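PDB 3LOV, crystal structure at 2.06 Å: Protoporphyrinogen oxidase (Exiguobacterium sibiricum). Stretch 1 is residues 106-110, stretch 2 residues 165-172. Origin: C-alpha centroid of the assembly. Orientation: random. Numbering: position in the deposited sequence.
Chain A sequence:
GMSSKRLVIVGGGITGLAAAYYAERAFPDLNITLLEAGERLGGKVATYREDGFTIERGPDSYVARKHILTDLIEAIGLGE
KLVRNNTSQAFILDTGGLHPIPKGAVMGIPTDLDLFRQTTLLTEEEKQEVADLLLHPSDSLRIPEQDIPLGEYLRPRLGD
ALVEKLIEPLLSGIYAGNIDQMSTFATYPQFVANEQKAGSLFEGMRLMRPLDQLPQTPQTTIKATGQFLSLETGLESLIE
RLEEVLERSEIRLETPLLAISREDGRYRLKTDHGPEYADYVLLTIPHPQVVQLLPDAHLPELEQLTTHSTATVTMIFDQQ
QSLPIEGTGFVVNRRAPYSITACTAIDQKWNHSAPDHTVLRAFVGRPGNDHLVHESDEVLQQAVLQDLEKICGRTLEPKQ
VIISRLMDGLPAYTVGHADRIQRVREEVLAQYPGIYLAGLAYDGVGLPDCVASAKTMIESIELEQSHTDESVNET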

# COMPACT_ATOMS: atom_id res chain seq x y z
N VAL A 106 -20.34 -3.76 -7.82
CA VAL A 106 -18.95 -4.14 -8.04
C VAL A 106 -18.08 -2.88 -7.87
O VAL A 106 -18.19 -1.92 -8.64
CB VAL A 106 -18.76 -4.70 -9.47
CG1 VAL A 106 -17.27 -4.92 -9.78
CG2 VAL A 106 -19.53 -6.01 -9.63
N MSE A 107 -17.22 -2.89 -6.85
CA MSE A 107 -16.37 -1.74 -6.49
C MSE A 107 -17.22 -0.48 -6.23
O MSE A 107 -16.86 0.62 -6.63
CB MSE A 107 -15.34 -1.47 -7.58
CG MSE A 107 -14.82 -2.72 -8.27
SE MSE A 107 -13.18 -3.41 -7.55
CE MSE A 107 -13.36 -3.02 -5.61
N GLY A 108 -18.35 -0.68 -5.57
CA GLY A 108 -19.25 0.39 -5.25
C GLY A 108 -20.15 0.85 -6.37
O GLY A 108 -20.99 1.72 -6.16
N ILE A 109 -19.97 0.30 -7.58
CA ILE A 109 -20.80 0.66 -8.72
C ILE A 109 -21.93 -0.37 -8.82
O ILE A 109 -21.64 -1.57 -8.96
CB ILE A 109 -20.03 0.70 -10.07
CG1 ILE A 109 -18.95 1.80 -10.05
CG2 ILE A 109 -21.03 0.95 -11.22
CD1 ILE A 109 -18.01 1.76 -11.19
N PRO A 110 -23.19 0.08 -8.75
CA PRO A 110 -24.34 -0.80 -8.77
C PRO A 110 -24.46 -1.65 -10.04
O PRO A 110 -24.35 -1.13 -11.14
CB PRO A 110 -25.53 0.18 -8.68
CG PRO A 110 -25.02 1.30 -7.92
CD PRO A 110 -23.61 1.47 -8.46
N LYS A 165 -19.76 9.43 -1.11
CA LYS A 165 -20.27 8.66 0.02
C LYS A 165 -19.86 7.20 -0.02
O LYS A 165 -19.83 6.53 1.04
CB LYS A 165 -21.81 8.75 0.11
CG LYS A 165 -22.31 10.17 0.40
CD LYS A 165 -23.85 10.24 0.45
CE LYS A 165 -24.32 11.60 0.96
NZ LYS A 165 -25.77 11.61 1.33
N LEU A 166 -19.60 6.66 -1.20
CA LEU A 166 -19.27 5.21 -1.27
C LEU A 166 -17.93 4.88 -1.96
O LEU A 166 -17.09 4.19 -1.36
CB LEU A 166 -20.42 4.44 -1.91
CG LEU A 166 -20.14 2.94 -2.04
CD1 LEU A 166 -19.82 2.31 -0.68
CD2 LEU A 166 -21.30 2.26 -2.77
N ILE A 167 -17.72 5.36 -3.18
CA ILE A 167 -16.60 4.88 -4.00
C ILE A 167 -15.26 5.32 -3.43
O ILE A 167 -14.35 4.52 -3.25
CB ILE A 167 -16.67 5.37 -5.43
CG1 ILE A 167 -18.04 5.07 -6.07
CG2 ILE A 167 -15.59 4.69 -6.28
CD1 ILE A 167 -18.37 3.66 -6.18
N GLU A 168 -15.13 6.60 -3.14
CA GLU A 168 -13.88 7.09 -2.57
C GLU A 168 -13.46 6.36 -1.32
O GLU A 168 -12.33 5.88 -1.27
CB GLU A 168 -13.90 8.62 -2.35
CG GLU A 168 -12.63 9.14 -1.71
CD GLU A 168 -12.53 10.66 -1.82
OE1 GLU A 168 -13.44 11.35 -1.32
OE2 GLU A 168 -11.58 11.16 -2.45
N PRO A 169 -14.31 6.31 -0.28
CA PRO A 169 -13.82 5.62 0.90
C PRO A 169 -13.61 4.10 0.69
O PRO A 169 -12.70 3.53 1.26
CB PRO A 169 -14.90 5.89 1.94
CG PRO A 169 -16.05 6.40 1.24
CD PRO A 169 -15.56 7.02 -0.02
N LEU A 170 -14.45 3.48 -0.14
CA LEU A 170 -14.31 2.05 -0.49
C LEU A 170 -13.00 1.77 -1.22
O LEU A 170 -12.18 0.97 -0.79
CB LEU A 170 -15.48 1.60 -1.36
CG LEU A 170 -15.59 0.12 -1.69
CD1 LEU A 170 -15.82 -0.72 -0.43
CD2 LEU A 170 -16.73 -0.11 -2.72
N LEU A 171 -12.80 2.46 -2.32
CA LEU A 171 -11.64 2.21 -3.15
C LEU A 171 -10.33 2.71 -2.52
O LEU A 171 -9.30 2.08 -2.71
CB LEU A 171 -11.84 2.76 -4.57
CG LEU A 171 -12.98 2.11 -5.42
CD1 LEU A 171 -12.84 2.57 -6.91
CD2 LEU A 171 -13.03 0.55 -5.34
N SER A 172 -10.37 3.80 -1.74
CA SER A 172 -9.18 4.29 -1.07
C SER A 172 -8.78 3.41 0.10
O SER A 172 -7.58 3.22 0.34
CB SER A 172 -9.35 5.74 -0.60
OG SER A 172 -9.28 6.56 -1.75

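A tight turn can lie directly against a helix when the residue at its tip has no side chain, and this pair of stretches in protoporphyrinogen oxidase illustrates the principle. Residues Val 106 to Ile 109 form a type I' beta turn, pinned by two backbone hydrogen bonds: Val 106 N to Ile 109 O at 2.8 Å and Ile 109 N to Val 106 O at 3.0 Å. The turn satisfies these groups internally and makes no hydrogen bond to the helix of residues 165-172, which is kinked where the N of Pro 169 has no bond to the turn before, so the contact rests on shape and apolar packing, burying 257 Å² in total.

Gly 108 is central. Its CA comes within 5.4 Å of the CA of Ile 167, and a CB placed on it would point toward the helix, 2.5 Å from Ile 167 CD1, a clash, and only 3.1 Å from Leu 170 CD2. Its phi of 80° independently favours glycine. With the side chain absent, the methyl groups of the helix close on bare backbone: Leu 170 CD2 lies 3.3 Å from Gly 108 N, while Gly 108 O is 3.3 Å from Ile 167 CD1 and 3.4 Å from Leu 166 CD2. These are van der Waals contacts between polar backbone atoms and methyls.

Met 107, a selenomethionine, covers the most surface. Its CA-to-CB bond points sideways, and the side chain curls back (chi3 35°) so that the Met 107 CE methyl meets Leu 171 CD2 at 3.6 Å, an apolar pairing that widens the contact beyond the glycine. The CA-to-CB bond of Leu 171 is sideways too, but here the end of the side chain comes nearer the turn.

Ile 167 completes the fit. Both its chi angles are m, and its CD1 reaches Met 107 O at 3.4 Å as well as touching Gly 108, with a looser apolar contact to Ile 109 CG1 at 4.3 Å.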